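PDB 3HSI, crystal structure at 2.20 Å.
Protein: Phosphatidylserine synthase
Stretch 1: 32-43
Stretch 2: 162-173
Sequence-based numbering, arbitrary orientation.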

# COMPACT_ATOMS: atom_id res chain seq x y z
N LEU C 32 -11.02 -19.85 -27.41
CA LEU C 32 -9.87 -20.55 -28.02
C LEU C 32 -9.37 -21.64 -27.08
O LEU C 32 -9.59 -21.55 -25.87
CB LEU C 32 -8.73 -19.56 -28.33
CG LEU C 32 -9.04 -18.26 -29.07
CD1 LEU C 32 -7.74 -17.52 -29.41
CD2 LEU C 32 -9.88 -18.49 -30.34
N GLY C 33 -8.69 -22.64 -27.61
CA GLY C 33 -8.36 -23.84 -26.83
C GLY C 33 -7.01 -23.83 -26.12
O GLY C 33 -6.84 -24.50 -25.11
N SER C 34 -6.05 -23.07 -26.64
CA SER C 34 -4.66 -23.25 -26.24
C SER C 34 -3.88 -22.00 -26.58
O SER C 34 -4.36 -21.17 -27.35
CB SER C 34 -4.07 -24.39 -27.04
OG SER C 34 -3.99 -23.97 -28.39
N SER C 35 -2.67 -21.89 -26.04
CA SER C 35 -1.81 -20.75 -26.32
C SER C 35 -1.30 -20.72 -27.76
O SER C 35 -1.04 -19.66 -28.30
CB SER C 35 -0.64 -20.73 -25.35
OG SER C 35 -0.04 -21.99 -25.30
N ALA C 36 -1.20 -21.88 -28.39
CA ALA C 36 -0.82 -21.95 -29.78
C ALA C 36 -1.91 -21.35 -30.66
O ALA C 36 -1.59 -20.58 -31.55
CB ALA C 36 -0.49 -23.41 -30.21
N GLU C 37 -3.18 -21.69 -30.40
CA GLU C 37 -4.33 -21.03 -31.06
C GLU C 37 -4.34 -19.51 -30.85
O GLU C 37 -4.60 -18.74 -31.78
CB GLU C 37 -5.67 -21.60 -30.54
CG GLU C 37 -6.02 -22.95 -31.09
CD GLU C 37 -7.41 -23.47 -30.69
OE1 GLU C 37 -8.30 -22.69 -30.23
OE2 GLU C 37 -7.60 -24.69 -30.87
N PHE C 38 -4.04 -19.09 -29.63
CA PHE C 38 -3.97 -17.69 -29.29
C PHE C 38 -2.93 -16.95 -30.15
O PHE C 38 -3.23 -15.91 -30.74
CB PHE C 38 -3.64 -17.58 -27.78
CG PHE C 38 -3.47 -16.16 -27.27
CD1 PHE C 38 -4.47 -15.19 -27.47
CD2 PHE C 38 -2.34 -15.83 -26.54
CE1 PHE C 38 -4.31 -13.86 -26.97
CE2 PHE C 38 -2.16 -14.52 -26.04
CZ PHE C 38 -3.14 -13.53 -26.24
N LYS C 39 -1.71 -17.48 -30.20
CA LYS C 39 -0.70 -16.98 -31.11
C LYS C 39 -1.21 -16.92 -32.55
O LYS C 39 -1.04 -15.93 -33.25
CB LYS C 39 0.55 -17.84 -31.06
CG LYS C 39 1.64 -17.27 -31.96
CD LYS C 39 2.91 -18.07 -31.94
CE LYS C 39 3.87 -17.52 -32.95
NZ LYS C 39 5.06 -18.41 -33.08
N THR C 40 -1.83 -17.99 -33.02
CA THR C 40 -2.33 -17.99 -34.39
C THR C 40 -3.39 -16.90 -34.63
O THR C 40 -3.34 -16.20 -35.64
CB THR C 40 -2.87 -19.36 -34.70
OG1 THR C 40 -1.86 -20.30 -34.33
CG2 THR C 40 -3.18 -19.50 -36.21
N GLN C 41 -4.33 -16.75 -33.70
CA GLN C 41 -5.34 -15.70 -33.78
C GLN C 41 -4.76 -14.28 -33.80
O GLN C 41 -5.10 -13.50 -34.67
CB GLN C 41 -6.43 -15.85 -32.70
CG GLN C 41 -7.53 -16.83 -33.05
CD GLN C 41 -8.01 -16.71 -34.49
OE1 GLN C 41 -8.41 -15.65 -34.94
NE2 GLN C 41 -7.94 -17.81 -35.22
N ILE C 42 -3.86 -13.98 -32.88
CA ILE C 42 -3.15 -12.68 -32.89
C ILE C 42 -2.61 -12.39 -34.30
O ILE C 42 -2.93 -11.38 -34.88
CB ILE C 42 -2.00 -12.61 -31.86
CG1 ILE C 42 -2.55 -12.67 -30.44
CG2 ILE C 42 -1.16 -11.31 -32.03
CD1 ILE C 42 -1.48 -13.06 -29.44
N ILE C 43 -1.82 -13.30 -34.83
CA ILE C 43 -1.24 -13.13 -36.15
C ILE C 43 -2.27 -12.88 -37.27
O ILE C 43 -2.14 -11.94 -38.04
CB ILE C 43 -0.32 -14.29 -36.51
CG1 ILE C 43 0.87 -14.29 -35.54
CG2 ILE C 43 0.15 -14.16 -37.98
CD1 ILE C 43 1.86 -15.46 -35.73
N VAL C 162 6.49 -17.96 -23.56
CA VAL C 162 5.62 -18.93 -22.90
C VAL C 162 4.12 -18.72 -23.14
O VAL C 162 3.42 -19.67 -23.46
CB VAL C 162 6.03 -19.25 -21.40
CG1 VAL C 162 7.37 -19.99 -21.40
CG2 VAL C 162 6.08 -17.99 -20.52
N TYR C 163 3.66 -17.47 -23.12
CA TYR C 163 2.24 -17.20 -23.35
C TYR C 163 1.80 -17.56 -24.77
O TYR C 163 0.62 -17.88 -24.99
CB TYR C 163 1.89 -15.72 -23.07
CG TYR C 163 1.75 -15.34 -21.60
CD1 TYR C 163 2.61 -14.42 -21.01
CD2 TYR C 163 0.74 -15.90 -20.82
CE1 TYR C 163 2.47 -14.06 -19.66
CE2 TYR C 163 0.59 -15.56 -19.47
CZ TYR C 163 1.45 -14.63 -18.90
OH TYR C 163 1.28 -14.31 -17.56
N LEU C 164 2.72 -17.52 -25.72
CA LEU C 164 2.38 -17.84 -27.11
C LEU C 164 2.88 -19.22 -27.57
O LEU C 164 2.77 -19.58 -28.76
CB LEU C 164 2.92 -16.74 -28.03
CG LEU C 164 2.02 -15.49 -28.19
CD1 LEU C 164 1.53 -14.96 -26.88
CD2 LEU C 164 2.77 -14.41 -28.91
N HIS C 165 3.41 -20.00 -26.61
CA HIS C 165 3.97 -21.32 -26.88
C HIS C 165 4.97 -21.26 -28.04
O HIS C 165 4.88 -22.02 -29.00
CB HIS C 165 2.85 -22.30 -27.22
CG HIS C 165 3.21 -23.72 -26.98
ND1 HIS C 165 2.27 -24.72 -26.88
CD2 HIS C 165 4.41 -24.32 -26.78
CE1 HIS C 165 2.88 -25.87 -26.66
NE2 HIS C 165 4.19 -25.65 -26.59
N GLN C 166 5.95 -20.37 -27.93
CA GLN C 166 6.96 -20.24 -28.97
C GLN C 166 7.79 -21.51 -29.20
O GLN C 166 8.08 -21.87 -30.35
CB GLN C 166 7.87 -19.03 -28.70
CG GLN C 166 8.75 -18.62 -29.90
CD GLN C 166 7.93 -17.99 -31.02
OE1 GLN C 166 6.72 -17.79 -30.88
NE2 GLN C 166 8.59 -17.66 -32.12
N PHE C 167 8.21 -22.16 -28.11
CA PHE C 167 8.98 -23.40 -28.25
C PHE C 167 8.23 -24.54 -27.58
O PHE C 167 7.06 -24.74 -27.88
CB PHE C 167 10.45 -23.24 -27.80
CG PHE C 167 11.16 -22.10 -28.50
CD1 PHE C 167 11.31 -20.85 -27.87
CD2 PHE C 167 11.61 -22.23 -29.82
CE1 PHE C 167 11.94 -19.77 -28.53
CE2 PHE C 167 12.24 -21.16 -30.51
CZ PHE C 167 12.42 -19.93 -29.86
N GLU C 168 8.86 -25.25 -26.66
CA GLU C 168 8.22 -26.37 -26.01
C GLU C 168 7.36 -25.95 -24.82
O GLU C 168 6.29 -26.49 -24.61
CB GLU C 168 9.26 -27.42 -25.61
N LYS C 169 7.78 -24.94 -24.08
CA LYS C 169 7.07 -24.55 -22.88
C LYS C 169 5.95 -23.58 -23.17
O LYS C 169 6.05 -22.75 -24.08
CB LYS C 169 8.03 -23.95 -21.85
N TYR C 170 4.88 -23.67 -22.37
CA TYR C 170 3.83 -22.69 -22.40
C TYR C 170 3.37 -22.34 -20.99
O TYR C 170 3.67 -23.03 -19.99
CB TYR C 170 2.64 -23.12 -23.30
CG TYR C 170 1.90 -24.30 -22.74
CD1 TYR C 170 0.76 -24.11 -21.95
CD2 TYR C 170 2.36 -25.62 -22.97
CE1 TYR C 170 0.08 -25.19 -21.39
CE2 TYR C 170 1.68 -26.71 -22.43
CZ TYR C 170 0.53 -26.48 -21.63
OH TYR C 170 -0.16 -27.53 -21.05
N ARG C 171 2.67 -21.21 -20.94
CA ARG C 171 2.04 -20.66 -19.76
C ARG C 171 0.56 -20.54 -20.15
O ARG C 171 0.21 -19.80 -21.09
CB ARG C 171 2.65 -19.29 -19.46
CG ARG C 171 2.18 -18.64 -18.17
CD ARG C 171 3.19 -17.63 -17.73
NE ARG C 171 2.75 -16.87 -16.58
CZ ARG C 171 2.70 -17.36 -15.34
NH1 ARG C 171 3.05 -18.63 -15.12
NH2 ARG C 171 2.33 -16.59 -14.32
N TYR C 172 -0.29 -21.29 -19.45
CA TYR C 172 -1.70 -21.51 -19.80
C TYR C 172 -2.55 -20.33 -19.37
O TYR C 172 -2.46 -19.86 -18.23
CB TYR C 172 -2.20 -22.80 -19.14
CG TYR C 172 -3.46 -23.45 -19.70
CD1 TYR C 172 -3.80 -23.37 -21.06
CD2 TYR C 172 -4.28 -24.23 -18.86
CE1 TYR C 172 -4.94 -24.01 -21.57
CE2 TYR C 172 -5.42 -24.87 -19.35
CZ TYR C 172 -5.74 -24.76 -20.70
OH TYR C 172 -6.85 -25.41 -21.17
N ASP C 173 -3.34 -19.81 -20.31
CA ASP C 173 -4.30 -18.78 -19.97
C ASP C 173 -5.63 -19.12 -20.66
O ASP C 173 -5.80 -20.22 -21.26
CB ASP C 173 -3.75 -17.38 -20.38
CG ASP C 173 -4.18 -16.25 -19.42
OD1 ASP C 173 -5.38 -15.98 -19.35
OD2 ASP C 173 -3.32 -15.64 -18.74
O HOH W 1 -0.61 -24.54 -26.96

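Stretch 1 enters as a loop and becomes a helix at Ser-35; one side of that helix rests on the turn and loop of stretch 2. Gly-33 makes only a loose contact across the interface, its O lying 4.0 Å from Tyr-172 OH, at the edge of the tyrosine ring. The more telling role of Gly-33 is local: its N donates to Glu-37 OE1 at 2.6 Å. Ser-34 points away from stretch 2 and caps the helix instead, its OG accepting from Glu-37 N at 3.1 Å and so satisfying an amide that has no helical carbonyl before it. Together the two bonds tie the loop to the first turn of the helix, while Glu-37 itself does not touch stretch 2.

Ser-35 is buried and directs its CB toward stretch 2, where space is tight. Ser-35 CB lies 3.1 Å from Tyr-163 O, and Ser-35 OG lies 3.5 Å from both His-165 CB and Tyr-170 CB. A small side chain suits this pocket, which is lined by backbone as well as by the beginnings of larger side chains. Ala-36, exposed and set sideways, adds little bulk, and its N, in the first turn, donates to water 1 at 3.1 Å; the same water is hydrogen-bonded to His-165 ND1 at 2.9 Å. The water thus bridges the first turn of the helix and the histidine, whose CB points toward stretch 1 although its ring leads away.

One helical turn after Ser-34 comes Phe-38, buried and with chi1 in the t well. Its ring presents an edge to Tyr-163 O, with Phe-38 CD2 3.9 Å from Tyr-163 O, while Phe-38 CE2 packs 3.8 Å from Leu-164 CD1.

Next, Lys-39 serves two purposes. All four of its chi angles are t, and the extended chain runs past the turn: Lys-39 CB lies 4.0 Å from Leu-164 CG, and Lys-39 CD lies 3.5 Å from Leu-164 O. At its end Lys-39 NZ donates to Gln-166 OE1 at 2.8 Å, the one direct hydrogen bond between the stretches. Gln-166 starts away from stretch 1, but its end comes nearer to meet the ammonium group of Lys-39. A long lysine fits here because its methylenes can cover the leucine while its charge reaches a polar partner.

Leu-164 is central to the apolar part of the contact, since Leu-164 CD1 also lies 4.4 Å from Ile-42 CD1. Phe-38 and Ile-42 are four residues apart, so the helix brings them to the same side, and their hydrocarbon bulk suits the shared leucine.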